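YcaO (Methanopyrus kandleri, PDB 6CIB) binds ADP and magnesium and is probably the ATP-dependent YcaO enzyme that takes part in peptide backbone thioamidation. Local coordinates at residues R12-P16 against K17-R21; D40-P44 against I45-I49; T67-Q70 against A71-A75; E191-R194 against R195-R199; A244-R247 against A248-V252. All blocks are in the same frame, centred on the assembly; numbering follows the deposited sequence.

How the interactions relate
Interaction 1 caps helix 16-25, interaction 2 is the hairpin of strands 34-42 and 45-54, and interaction 3 opens helix 68-85; interactions 4 and 5 follow in that order, on helices 188-198 and 241-260. Interactions 1 and 3 have centres about 10 Å apart, pack P16 against I69, Q70 and V73, and both touch ADP. R68 ties interaction 3 to interaction 2 by a salt bridge to E48, and both bind oxamic acid. On its other side the hairpin rests on interactions 4 and 5, whose centres are about 11 Å apart and whose leucines pack together. The nucleotide pocket is thus joined through the hairpin to the helices behind it.

Interaction 1 (R12-P16 against K17-R21); sequences RAFLP and KETLR. With ADP (adenosine-5'-diphosphate), chain G.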
# COMPACT_ATOMS: atom_id res chain seq x y z
N ARG A 12 0.90 14.53 -4.60
CA ARG A 12 2.24 14.78 -5.11
C ARG A 12 2.56 16.26 -5.28
O ARG A 12 1.71 17.06 -5.67
CB ARG A 12 2.45 14.04 -6.44
CG ARG A 12 2.20 12.53 -6.42
CD ARG A 12 3.18 11.79 -5.50
NE ARG A 12 2.81 10.39 -5.31
CZ ARG A 12 3.50 9.51 -4.58
NH1 ARG A 12 4.63 9.87 -3.96
NH2 ARG A 12 3.07 8.26 -4.48
N ALA A 13 3.81 16.61 -4.98
CA ALA A 13 4.31 17.99 -5.06
C ALA A 13 4.85 18.33 -6.46
O ALA A 13 5.20 19.49 -6.72
CB ALA A 13 5.38 18.21 -4.00
N PHE A 14 4.90 17.33 -7.34
CA PHE A 14 5.39 17.47 -8.71
C PHE A 14 4.45 16.75 -9.67
O PHE A 14 3.78 15.77 -9.29
CB PHE A 14 6.82 16.91 -8.83
CG PHE A 14 7.82 17.58 -7.93
CD1 PHE A 14 8.02 17.13 -6.63
CD2 PHE A 14 8.55 18.69 -8.39
CE1 PHE A 14 8.92 17.77 -5.78
CE2 PHE A 14 9.46 19.33 -7.55
CZ PHE A 14 9.65 18.87 -6.24
N LEU A 15 4.39 17.25 -10.90
CA LEU A 15 3.69 16.55 -11.98
C LEU A 15 4.49 15.30 -12.35
O LEU A 15 5.73 15.34 -12.36
CB LEU A 15 3.49 17.46 -13.19
CG LEU A 15 2.64 18.73 -13.01
CD1 LEU A 15 2.66 19.57 -14.28
CD2 LEU A 15 1.20 18.43 -12.58
N PRO A 16 3.80 14.17 -12.63
CA PRO A 16 4.49 12.92 -13.01
C PRO A 16 5.49 13.07 -14.15
O PRO A 16 6.55 12.43 -14.11
CB PRO A 16 3.33 12.00 -13.40
CG PRO A 16 2.24 12.42 -12.47
CD PRO A 16 2.36 13.93 -12.42
N LYS A 17 5.18 13.89 -15.15
CA LYS A 17 6.13 14.16 -16.25
C LYS A 17 7.46 14.73 -15.75
O LYS A 17 8.51 14.34 -16.25
CB LYS A 17 5.49 15.04 -17.34
CG LYS A 17 5.18 16.47 -16.93
CD LYS A 17 4.54 17.25 -18.07
CE LYS A 17 4.25 18.68 -17.64
NZ LYS A 17 3.71 19.45 -18.80
N GLU A 18 7.40 15.62 -14.76
CA GLU A 18 8.58 16.21 -14.12
C GLU A 18 9.38 15.14 -13.37
O GLU A 18 10.60 15.05 -13.51
CB GLU A 18 8.17 17.34 -13.16
CG GLU A 18 7.96 18.68 -13.85
CD GLU A 18 6.76 19.46 -13.34
OE1 GLU A 18 6.46 19.49 -12.11
OE2 GLU A 18 6.10 20.08 -14.21
N THR A 19 8.67 14.32 -12.60
CA THR A 19 9.27 13.24 -11.83
C THR A 19 9.93 12.19 -12.71
O THR A 19 11.02 11.72 -12.39
CB THR A 19 8.24 12.63 -10.85
OG1 THR A 19 7.80 13.67 -9.98
CG2 THR A 19 8.85 11.50 -9.99
N LEU A 20 9.30 11.85 -13.84
CA LEU A 20 9.89 10.90 -14.78
C LEU A 20 11.21 11.44 -15.36
O LEU A 20 12.20 10.70 -15.44
CB LEU A 20 8.92 10.50 -15.90
CG LEU A 20 9.33 9.35 -16.84
CD1 LEU A 20 9.85 8.11 -16.10
CD2 LEU A 20 8.19 8.96 -17.76
N ARG A 21 11.20 12.72 -15.72
CA ARG A 21 12.39 13.38 -16.26
C ARG A 21 13.53 13.33 -15.24
O ARG A 21 14.67 13.03 -15.60
CB ARG A 21 12.03 14.83 -16.66
CG ARG A 21 13.15 15.63 -17.32
CD ARG A 21 12.62 16.85 -18.08
NE ARG A 21 11.67 17.65 -17.30
CZ ARG A 21 10.42 17.94 -17.66
NH1 ARG A 21 9.92 17.52 -18.82
NH2 ARG A 21 9.67 18.68 -16.86
PB ADP G . 1.38 1.83 -4.24
O1B ADP G . 2.16 2.70 -3.28
O2B ADP G . -0.03 1.51 -3.80
O3B ADP G . 2.13 0.64 -4.79
PA ADP G . 1.94 3.17 -6.76
O1A ADP G . 1.28 4.41 -7.30
O2A ADP G . 1.98 1.97 -7.67
O3A ADP G . 1.07 2.84 -5.46
O5' ADP G . 3.42 3.57 -6.27
C5' ADP G . 4.55 2.69 -6.15
C4' ADP G . 5.70 3.43 -5.46
O4' ADP G . 6.06 4.60 -6.22
C3' ADP G . 5.33 3.97 -4.07
O3' ADP G . 6.51 4.03 -3.24
C2' ADP G . 4.86 5.39 -4.35
O2' ADP G . 4.95 6.24 -3.21
C1' ADP G . 5.79 5.81 -5.49
N9 ADP G . 5.19 6.79 -6.41
C8 ADP G . 4.11 6.58 -7.19
N7 ADP G . 3.81 7.68 -7.91
C5 ADP G . 4.72 8.62 -7.63
C6 ADP G . 4.98 10.01 -8.06
N6 ADP G . 4.18 10.60 -8.98
N1 ADP G . 6.04 10.65 -7.51
C2 ADP G . 6.85 10.06 -6.59
N3 ADP G . 6.67 8.79 -6.16
C4 ADP G . 5.64 8.03 -6.63
O HOH W 1 5.21 13.42 -9.42
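L15 and E18 make the main side-chain contact here, with F14 and T19 meeting just beside it. E18 bends back so that OE1 accepts from L15 N at 3.3 Å, the donor standing above the carboxylate plane, 61° out of it. OE2 of E18 lies 3.5 Å from L15 CD1, and F14 CB touches T19 OG1 at 3.6 Å. L15 is the N-cap of helix 16-25, so the E18 bond is one half of a capping box; a leucine side chain cannot supply the other half. The backbone continues the turn, with T19 N bonded to L15 O at 3.1 Å. One shell further out is the nucleotide. T19 OG1 holds a water at 2.7 Å that also reaches F14 O and accepts from ADP N6, while R152 NH1 bonds the same hydroxyl. The other branch, T19 CG2, is 3.8 Å from ADP N1. R12, turned at CB-CG (chi2 -64°), lays one guanidinium face against the adenine, with ADP C4 3.2 Å above its plane. Its NH2 gives an in-plane bond to the ribose O2' of ADP (3.0 Å, 166°). Putting an alanine here would probably uncover that side of the adenine and leave O2' without this donor. E156 holds R12 in place through a salt bridge to NH1 and a bond from A13 N to its other carboxylate oxygen.

Interaction 2 (D40-P44 against I45-I49); sequences DRVGP and IPVEI. With OXM (oxamic acid), chain I.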
# COMPACT_ATOMS: atom_id res chain seq x y z
N ASP A 40 2.61 -3.06 -20.43
CA ASP A 40 1.31 -3.68 -20.67
C ASP A 40 0.23 -2.61 -20.70
O ASP A 40 0.46 -1.48 -20.29
CB ASP A 40 1.01 -4.72 -19.56
CG ASP A 40 1.83 -6.02 -19.72
OD1 ASP A 40 2.60 -6.14 -20.69
OD2 ASP A 40 1.70 -6.91 -18.85
N ARG A 41 -0.94 -2.97 -21.21
CA ARG A 41 -2.12 -2.13 -21.06
C ARG A 41 -3.29 -3.07 -20.79
O ARG A 41 -3.60 -3.94 -21.61
CB ARG A 41 -2.36 -1.25 -22.29
CG ARG A 41 -3.18 0.02 -22.03
CD ARG A 41 -3.26 0.96 -23.25
NE ARG A 41 -3.58 0.17 -24.43
CZ ARG A 41 -2.78 -0.05 -25.47
NH1 ARG A 41 -1.60 0.55 -25.59
NH2 ARG A 41 -3.22 -0.85 -26.41
N VAL A 42 -3.93 -2.90 -19.64
CA VAL A 42 -5.06 -3.74 -19.27
C VAL A 42 -6.30 -2.89 -19.42
O VAL A 42 -6.52 -1.95 -18.63
CB VAL A 42 -4.90 -4.35 -17.86
CG1 VAL A 42 -6.12 -5.17 -17.47
CG2 VAL A 42 -3.64 -5.23 -17.80
N GLY A 43 -7.10 -3.21 -20.44
CA GLY A 43 -8.15 -2.32 -20.94
C GLY A 43 -7.51 -0.97 -21.21
O GLY A 43 -6.54 -0.91 -21.97
N PRO A 44 -8.00 0.10 -20.54
CA PRO A 44 -7.40 1.42 -20.74
C PRO A 44 -6.20 1.73 -19.83
O PRO A 44 -5.63 2.81 -19.95
CB PRO A 44 -8.56 2.36 -20.40
CG PRO A 44 -9.27 1.64 -19.30
CD PRO A 44 -9.14 0.16 -19.60
N ILE A 45 -5.83 0.81 -18.93
CA ILE A 45 -4.83 1.09 -17.89
C ILE A 45 -3.41 0.63 -18.25
O ILE A 45 -3.18 -0.58 -18.42
CB ILE A 45 -5.22 0.53 -16.49
CG1 ILE A 45 -6.58 1.09 -16.01
CG2 ILE A 45 -4.11 0.77 -15.46
CD1 ILE A 45 -6.68 2.62 -16.01
N PRO A 46 -2.47 1.58 -18.35
CA PRO A 46 -1.05 1.27 -18.53
C PRO A 46 -0.49 0.59 -17.28
O PRO A 46 -0.68 1.09 -16.16
CB PRO A 46 -0.39 2.64 -18.71
CG PRO A 46 -1.48 3.60 -18.97
CD PRO A 46 -2.71 3.03 -18.32
N VAL A 47 0.18 -0.54 -17.49
CA VAL A 47 0.88 -1.26 -16.42
C VAL A 47 2.34 -1.45 -16.86
O VAL A 47 2.62 -1.72 -18.03
CB VAL A 47 0.21 -2.63 -16.09
CG1 VAL A 47 0.98 -3.38 -14.99
CG2 VAL A 47 -1.24 -2.44 -15.66
N GLU A 48 3.26 -1.32 -15.90
CA GLU A 48 4.69 -1.41 -16.16
C GLU A 48 5.31 -2.51 -15.31
O GLU A 48 5.01 -2.63 -14.12
CB GLU A 48 5.36 -0.08 -15.87
CG GLU A 48 5.04 1.01 -16.89
CD GLU A 48 5.74 0.79 -18.22
OE1 GLU A 48 6.93 0.43 -18.24
OE2 GLU A 48 5.09 0.99 -19.26
N ILE A 49 6.16 -3.33 -15.92
CA ILE A 49 6.80 -4.43 -15.17
C ILE A 49 8.31 -4.24 -15.22
O ILE A 49 8.86 -3.90 -16.28
CB ILE A 49 6.38 -5.84 -15.67
CG1 ILE A 49 4.88 -6.07 -15.42
CG2 ILE A 49 7.15 -6.95 -14.96
CD1 ILE A 49 4.05 -5.89 -16.66
C1 OXM I . 0.09 4.14 -25.54
N1 OXM I . -0.54 3.39 -26.44
O1 OXM I . 0.46 5.29 -25.79
C2 OXM I . 0.34 3.56 -24.22
O2 OXM I . 1.19 4.09 -23.48
O3 OXM I . -0.31 2.55 -23.87
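R41 runs past the backbone of I45 before it turns to the bound oxamic acid. Its CB is 4.0 Å from I45 O and its CG 3.7 Å from the same oxygen. The chain then kinks at chi3 (46°), which takes the tip away from the strand; CD passes 3.4 Å from O3 of oxamic acid, NE and CZ pass the same oxygen more loosely, and NH1 bonds it at 2.9 Å in the guanidinium plane, nearly straight at 165°. Behind R41 the backbone folds as a tight two-residue beta hairpin. V42 and I45 form its last hydrogen-bonded pair, V42 N giving to I45 O at 2.7 Å and I45 N to V42 O at 2.9 Å, and G43 and P44 fill the type II' turn between them, G43 with a positive phi of 52°. D40 and V47 make the next hydrogen-bonded pair. On their face of the hairpin D40 OD2 rests 3.4 Å from I49 CD1, while S257 OG and R261 bind the carboxylate. I45 points to this face too, its CB 3.5 Å from V42 O. Replacing I45 by an alanine would probably open a gap between the turn and the helices that it packs on. Those helices are 241-260, where I45 meets L250 and A253, and 188-198, where I45 and P44 meet L193; P46 and R41 face R68 of helix 68-85.

Interaction 3 (T67-Q70 against A71-A75); sequences TRIQ and ARVSA. With ADP (adenosine-5'-diphosphate), chain G; OXM (oxamic acid), chain I.
R72 carries the aliphatic part of R68 on one face of its guanidinium, with R68 CG 3.5 Å above the plane and over its centre. The two guanidinium planes are inclined by 42°. This is the N-terminal part of helix 68-85, with T67 as N-cap: its OG1 accepts from Q70 N at 3.1 Å. The edge of the R68 guanidinium belongs to oxamic acid, which it grips side-on: NE gives to O2 at 2.7 Å (171°) and NH2 to O3 at 2.8 Å. Bends at chi2 and chi3 of R68 turn this edge toward the anion. NH1 of R68 is salt-bridged to E48 and NH2 also reaches D40 O, so the group is fixed from the hairpin side as well; R72 NH2 is bonded to S39 OG. Facing the other way, Q70 presents its flat amide to the Hoogsteen edge of the adenine. Q70 NE2 donates to ADP N7 at 2.8 Å, and Q70 OE1 accepts from ADP N6 at 3.2 Å. The pairing matches a donor to an acceptor and an acceptor to a donor, which suits adenine and fixes the rotation of the amide; the bend at chi2 (56°) brings the amide there. V73 adds an apolar contact, its CG1 3.5 Å from ADP C6, while CG2 turns back over I69 O. One turn on from Q70, S74 has its OG anti to the backbone N and hydrogen-bonded to K64 N as well, and this hydroxyl donates to ADP O2A at 2.7 Å.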
# COMPACT_ATOMS: atom_id res chain seq x y z
N THR A 67 -1.98 7.18 -16.69
CA THR A 67 -1.17 7.56 -17.84
C THR A 67 0.09 6.71 -17.88
O THR A 67 0.53 6.18 -16.85
CB THR A 67 -0.73 9.04 -17.78
OG1 THR A 67 0.02 9.26 -16.58
CG2 THR A 67 -1.94 10.01 -17.82
N ARG A 68 0.69 6.61 -19.07
CA ARG A 68 1.91 5.83 -19.27
C ARG A 68 3.06 6.44 -18.47
O ARG A 68 3.89 5.72 -17.92
CB ARG A 68 2.26 5.74 -20.77
CG ARG A 68 3.51 4.91 -21.13
CD ARG A 68 3.39 3.43 -20.75
NE ARG A 68 2.25 2.77 -21.38
CZ ARG A 68 1.80 1.56 -21.08
NH1 ARG A 68 2.38 0.83 -20.13
NH2 ARG A 68 0.74 1.07 -21.73
N ILE A 69 3.08 7.78 -18.41
CA ILE A 69 4.07 8.49 -17.61
C ILE A 69 3.96 8.07 -16.13
O ILE A 69 4.97 7.65 -15.54
CB ILE A 69 4.00 10.05 -17.78
CG1 ILE A 69 4.59 10.48 -19.14
CG2 ILE A 69 4.79 10.74 -16.67
CD1 ILE A 69 4.30 11.93 -19.54
N GLN A 70 2.76 8.13 -15.55
CA GLN A 70 2.58 7.77 -14.13
C GLN A 70 2.92 6.30 -13.85
O GLN A 70 3.52 5.99 -12.83
CB GLN A 70 1.18 8.13 -13.60
CG GLN A 70 0.88 7.69 -12.15
CD GLN A 70 1.87 8.20 -11.10
OE1 GLN A 70 2.59 9.18 -11.31
NE2 GLN A 70 1.89 7.54 -9.93
N ALA A 71 2.54 5.42 -14.78
CA ALA A 71 2.88 4.00 -14.66
C ALA A 71 4.39 3.78 -14.63
O ALA A 71 4.89 2.93 -13.88
CB ALA A 71 2.25 3.20 -15.79
N ARG A 72 5.12 4.56 -15.43
CA ARG A 72 6.58 4.46 -15.51
C ARG A 72 7.28 5.06 -14.28
O ARG A 72 8.30 4.54 -13.84
CB ARG A 72 7.10 5.05 -16.84
CG ARG A 72 6.81 4.11 -18.00
CD ARG A 72 7.28 4.58 -19.36
NE ARG A 72 6.99 3.53 -20.34
CZ ARG A 72 6.87 3.72 -21.66
NH1 ARG A 72 7.01 4.92 -22.20
NH2 ARG A 72 6.61 2.67 -22.43
N VAL A 73 6.70 6.12 -13.73
CA VAL A 73 7.14 6.68 -12.44
C VAL A 73 6.88 5.67 -11.32
O VAL A 73 7.78 5.38 -10.52
CB VAL A 73 6.44 8.03 -12.13
CG1 VAL A 73 6.76 8.49 -10.71
CG2 VAL A 73 6.85 9.10 -13.13
N SER A 74 5.66 5.15 -11.27
CA SER A 74 5.23 4.16 -10.27
C SER A 74 6.16 2.93 -10.27
O SER A 74 6.61 2.50 -9.21
CB SER A 74 3.78 3.76 -10.55
OG SER A 74 3.40 2.60 -9.85
N ALA A 75 6.45 2.39 -11.46
CA ALA A 75 7.34 1.23 -11.58
C ALA A 75 8.75 1.54 -11.09
O ALA A 75 9.33 0.75 -10.35
CB ALA A 75 7.36 0.68 -13.00
PB ADP G . 1.38 1.83 -4.24
O1B ADP G . 2.16 2.70 -3.28
O2B ADP G . -0.03 1.51 -3.80
O3B ADP G . 2.13 0.64 -4.79
PA ADP G . 1.94 3.17 -6.76
O1A ADP G . 1.28 4.41 -7.30
O2A ADP G . 1.98 1.97 -7.67
O3A ADP G . 1.07 2.84 -5.46
O5' ADP G . 3.42 3.57 -6.27
C5' ADP G . 4.55 2.69 -6.15
C4' ADP G . 5.70 3.43 -5.46
O4' ADP G . 6.06 4.60 -6.22
C3' ADP G . 5.33 3.97 -4.07
O3' ADP G . 6.51 4.03 -3.24
C2' ADP G . 4.86 5.39 -4.35
O2' ADP G . 4.95 6.24 -3.21
C1' ADP G . 5.79 5.81 -5.49
N9 ADP G . 5.19 6.79 -6.41
C8 ADP G . 4.11 6.58 -7.19
N7 ADP G . 3.81 7.68 -7.91
C5 ADP G . 4.72 8.62 -7.63
C6 ADP G . 4.98 10.01 -8.06
N6 ADP G . 4.18 10.60 -8.98
N1 ADP G . 6.04 10.65 -7.51
C2 ADP G . 6.85 10.06 -6.59
N3 ADP G . 6.67 8.79 -6.16
C4 ADP G . 5.64 8.03 -6.63
C1 OXM I . 0.09 4.14 -25.54
N1 OXM I . -0.54 3.39 -26.44
O1 OXM I . 0.46 5.29 -25.79
C2 OXM I . 0.34 3.56 -24.22
O2 OXM I . 1.19 4.09 -23.48
O3 OXM I . -0.31 2.55 -23.87

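Interaction 4 (E191-R194 against R195-R199); sequences EELR and RSLER
E191 OE2 is gripped by two arginines at once: R195 NE at 2.8 Å on its anti side and R194 NH1, also at 2.8 Å, on its syn side. R194 completes a side-on grip by sending NE to E191 OE1 at 3.1 Å, almost straight at 174°, and the carboxylate lies at the edge of its guanidinium. R195 comes differently. Its extended chain runs across E191, with the guanidinium plane 88° from the carboxylate, and E191 CG lies over one face. Two cations around one carboxylate would probably stabilise its negative charge. R194 also reaches forward along the helix. Its NH2 makes a weak bond to E198 OE2 at 3.1 Å, and a water bridges R194 NH1 and E198 OE1, accepting from the first and donating to the second at 2.6 Å. Strand 203-209 has a hold on both ends of this pair, since V204 N bonds E198 OE2 and V204 O takes R194 NH2. On another flank E192 OE2 forms a salt bridge with R199 NH2 at 2.9 Å. Here the two flat groups are nearly coplanar, 14° apart, and one face of the R199 guanidinium rests on S196 CA. The inner side is apolar: L193 CD1 lies 4.1 Å from L197 CD1, the two leucines side by side and packed on L249 of helix 241-260. Charged residues paired three and four positions apart outside (E191 with R194 and R195, R194 with E198), with leucines inside, mark helix 188-198 as an amphipathic surface helix.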
# COMPACT_ATOMS: atom_id res chain seq x y z
N GLU A 191 -17.01 5.16 -12.97
CA GLU A 191 -17.92 4.12 -13.46
C GLU A 191 -17.52 3.60 -14.85
O GLU A 191 -17.58 2.40 -15.11
CB GLU A 191 -19.38 4.59 -13.43
CG GLU A 191 -20.44 3.63 -14.01
CD GLU A 191 -20.51 2.25 -13.35
OE1 GLU A 191 -20.00 2.04 -12.23
OE2 GLU A 191 -21.11 1.35 -13.98
N GLU A 192 -17.08 4.51 -15.72
CA GLU A 192 -16.63 4.12 -17.06
C GLU A 192 -15.35 3.27 -17.01
O GLU A 192 -15.24 2.28 -17.75
CB GLU A 192 -16.49 5.33 -18.00
CG GLU A 192 -16.41 4.97 -19.48
CD GLU A 192 -17.30 3.80 -19.89
OE1 GLU A 192 -18.55 3.91 -19.80
OE2 GLU A 192 -16.76 2.74 -20.32
N LEU A 193 -14.42 3.65 -16.13
CA LEU A 193 -13.22 2.85 -15.90
C LEU A 193 -13.55 1.44 -15.38
O LEU A 193 -13.04 0.45 -15.92
CB LEU A 193 -12.24 3.57 -14.96
CG LEU A 193 -10.98 2.83 -14.47
CD1 LEU A 193 -10.15 2.24 -15.61
CD2 LEU A 193 -10.12 3.74 -13.61
N ARG A 194 -14.40 1.35 -14.36
CA ARG A 194 -14.87 0.07 -13.84
C ARG A 194 -15.49 -0.81 -14.95
O ARG A 194 -15.12 -1.98 -15.07
CB ARG A 194 -15.86 0.26 -12.68
CG ARG A 194 -16.19 -1.02 -11.93
CD ARG A 194 -17.50 -0.92 -11.16
NE ARG A 194 -18.67 -0.70 -12.04
CZ ARG A 194 -19.27 -1.64 -12.78
NH1 ARG A 194 -20.31 -1.30 -13.53
NH2 ARG A 194 -18.83 -2.89 -12.79
N ARG A 195 -16.39 -0.23 -15.75
CA ARG A 195 -17.00 -0.92 -16.90
C ARG A 195 -15.95 -1.35 -17.92
O ARG A 195 -16.03 -2.45 -18.48
CB ARG A 195 -18.03 -0.03 -17.60
CG ARG A 195 -19.35 0.11 -16.87
CD ARG A 195 -20.24 1.12 -17.57
NE ARG A 195 -21.42 1.45 -16.76
CZ ARG A 195 -22.41 2.25 -17.15
NH1 ARG A 195 -22.41 2.83 -18.34
NH2 ARG A 195 -23.43 2.46 -16.32
N SER A 196 -14.97 -0.48 -18.16
CA SER A 196 -13.92 -0.74 -19.13
C SER A 196 -13.02 -1.90 -18.68
O SER A 196 -12.66 -2.77 -19.48
CB SER A 196 -13.11 0.53 -19.40
OG SER A 196 -12.35 0.39 -20.57
N LEU A 197 -12.67 -1.92 -17.39
CA LEU A 197 -11.94 -3.05 -16.81
C LEU A 197 -12.76 -4.32 -16.75
O LEU A 197 -12.22 -5.41 -16.92
CB LEU A 197 -11.37 -2.71 -15.42
CG LEU A 197 -10.11 -1.84 -15.39
CD1 LEU A 197 -9.78 -1.46 -13.95
CD2 LEU A 197 -8.92 -2.52 -16.05
N GLU A 198 -14.07 -4.17 -16.53
CA GLU A 198 -15.02 -5.29 -16.52
C GLU A 198 -15.09 -6.03 -17.86
O GLU A 198 -15.24 -7.25 -17.89
CB GLU A 198 -16.41 -4.83 -16.09
CG GLU A 198 -17.38 -5.96 -15.79
CD GLU A 198 -18.63 -5.47 -15.10
OE1 GLU A 198 -19.45 -4.82 -15.77
OE2 GLU A 198 -18.79 -5.74 -13.89
N ARG A 199 -14.93 -5.29 -18.95
CA ARG A 199 -14.85 -5.87 -20.29
C ARG A 199 -13.66 -6.83 -20.48
O ARG A 199 -13.68 -7.64 -21.40
CB ARG A 199 -14.85 -4.77 -21.36
CG ARG A 199 -16.25 -4.37 -21.79
CD ARG A 199 -16.26 -3.25 -22.82
NE ARG A 199 -16.86 -2.04 -22.27
CZ ARG A 199 -16.23 -0.88 -22.08
NH1 ARG A 199 -14.95 -0.73 -22.42
NH2 ARG A 199 -16.88 0.14 -21.55
O HOH W 2 -21.46 -3.57 -14.81

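Interaction 5 (A244-R247 against A248-V252); sequences AVLR and ALLEV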
# COMPACT_ATOMS: atom_id res chain seq x y z
N ALA A 244 -9.48 6.70 -3.66
CA ALA A 244 -9.56 5.33 -3.12
C ALA A 244 -10.13 4.33 -4.13
O ALA A 244 -9.62 3.21 -4.26
CB ALA A 244 -10.36 5.31 -1.82
N VAL A 245 -11.18 4.75 -4.85
CA VAL A 245 -11.79 3.94 -5.92
C VAL A 245 -10.78 3.72 -7.05
O VAL A 245 -10.59 2.58 -7.51
CB VAL A 245 -13.07 4.61 -6.49
CG1 VAL A 245 -13.64 3.84 -7.68
CG2 VAL A 245 -14.14 4.72 -5.41
N LEU A 246 -10.16 4.81 -7.50
CA LEU A 246 -9.17 4.76 -8.57
C LEU A 246 -8.01 3.81 -8.23
O LEU A 246 -7.65 2.96 -9.05
CB LEU A 246 -8.64 6.17 -8.91
CG LEU A 246 -7.55 6.20 -9.99
CD1 LEU A 246 -8.10 5.75 -11.34
CD2 LEU A 246 -6.93 7.58 -10.08
N ARG A 247 -7.47 3.95 -7.02
CA ARG A 247 -6.39 3.08 -6.56
C ARG A 247 -6.74 1.60 -6.60
O ARG A 247 -5.94 0.80 -7.07
CB ARG A 247 -5.95 3.47 -5.16
CG ARG A 247 -5.10 4.73 -5.12
CD ARG A 247 -4.92 5.20 -3.69
NE ARG A 247 -3.79 6.12 -3.66
CZ ARG A 247 -2.98 6.32 -2.62
NH1 ARG A 247 -3.15 5.68 -1.46
NH2 ARG A 247 -1.98 7.18 -2.77
N ALA A 248 -7.94 1.25 -6.14
CA ALA A 248 -8.43 -0.15 -6.15
C ALA A 248 -8.53 -0.71 -7.58
O ALA A 248 -8.08 -1.84 -7.84
CB ALA A 248 -9.77 -0.26 -5.43
N LEU A 249 -9.10 0.07 -8.49
CA LEU A 249 -9.23 -0.31 -9.90
C LEU A 249 -7.87 -0.46 -10.60
O LEU A 249 -7.67 -1.41 -11.36
CB LEU A 249 -10.12 0.69 -10.66
CG LEU A 249 -11.61 0.65 -10.32
CD1 LEU A 249 -12.34 1.87 -10.87
CD2 LEU A 249 -12.29 -0.62 -10.80
N LEU A 250 -6.95 0.46 -10.31
CA LEU A 250 -5.57 0.37 -10.82
C LEU A 250 -4.82 -0.88 -10.32
O LEU A 250 -4.05 -1.47 -11.06
CB LEU A 250 -4.78 1.65 -10.49
CG LEU A 250 -5.20 2.95 -11.17
CD1 LEU A 250 -4.38 4.11 -10.64
CD2 LEU A 250 -5.08 2.91 -12.69
N GLU A 251 -5.07 -1.26 -9.06
CA GLU A 251 -4.50 -2.47 -8.50
C GLU A 251 -5.04 -3.73 -9.17
O GLU A 251 -4.28 -4.66 -9.42
CB GLU A 251 -4.68 -2.52 -6.98
CG GLU A 251 -3.38 -2.26 -6.22
CD GLU A 251 -3.53 -2.34 -4.71
OE1 GLU A 251 -4.29 -3.21 -4.21
OE2 GLU A 251 -2.89 -1.53 -4.00
N VAL A 252 -6.33 -3.74 -9.50
CA VAL A 252 -6.93 -4.82 -10.31
C VAL A 252 -6.22 -4.95 -11.66
O VAL A 252 -5.78 -6.04 -12.03
CB VAL A 252 -8.45 -4.61 -10.47
CG1 VAL A 252 -9.02 -5.53 -11.55
CG2 VAL A 252 -9.16 -4.86 -9.15
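L246 and L250 leave the helix by different first torsions, and that brings them together: L246 has its CG anti to the backbone N (chi1 178°), whereas L250 has its CG anti to the carbonyl carbon (chi1 -67°). The two chains slant across each other, with L246 CG 3.9 Å from L250 CD1. L250 CG sits close over the preceding turn, 3.2 Å from L246 O, an oxygen already bonded to L250 N at 2.9 Å. V245 and L249 instead run side by side. L249 also turns its CG beside the backbone N, chi1 -70°, which leaves its CD1 4.0 Å from V245 CG1. Their backbones are linked as well, L249 N giving to V245 O at 3.1 Å. Along a third side of the helix R247 O accepts from E251 N at 3.0 Å, and the two polar side chains part. R247 goes to E9 O through NE, with a weak bond from NH2 to Q160, a residue that binds ADP. E251 OE1 takes F235 N, and its side chain comes within about 4 Å of the ADP. The apolar side of 244-252 is buried: V245, L246 and L249 lie against L190, L193 and L197 of helix 188-198, V245 and L249 also meet L206 of strand 203-209, and A244 and V252 pack on strand 217-224.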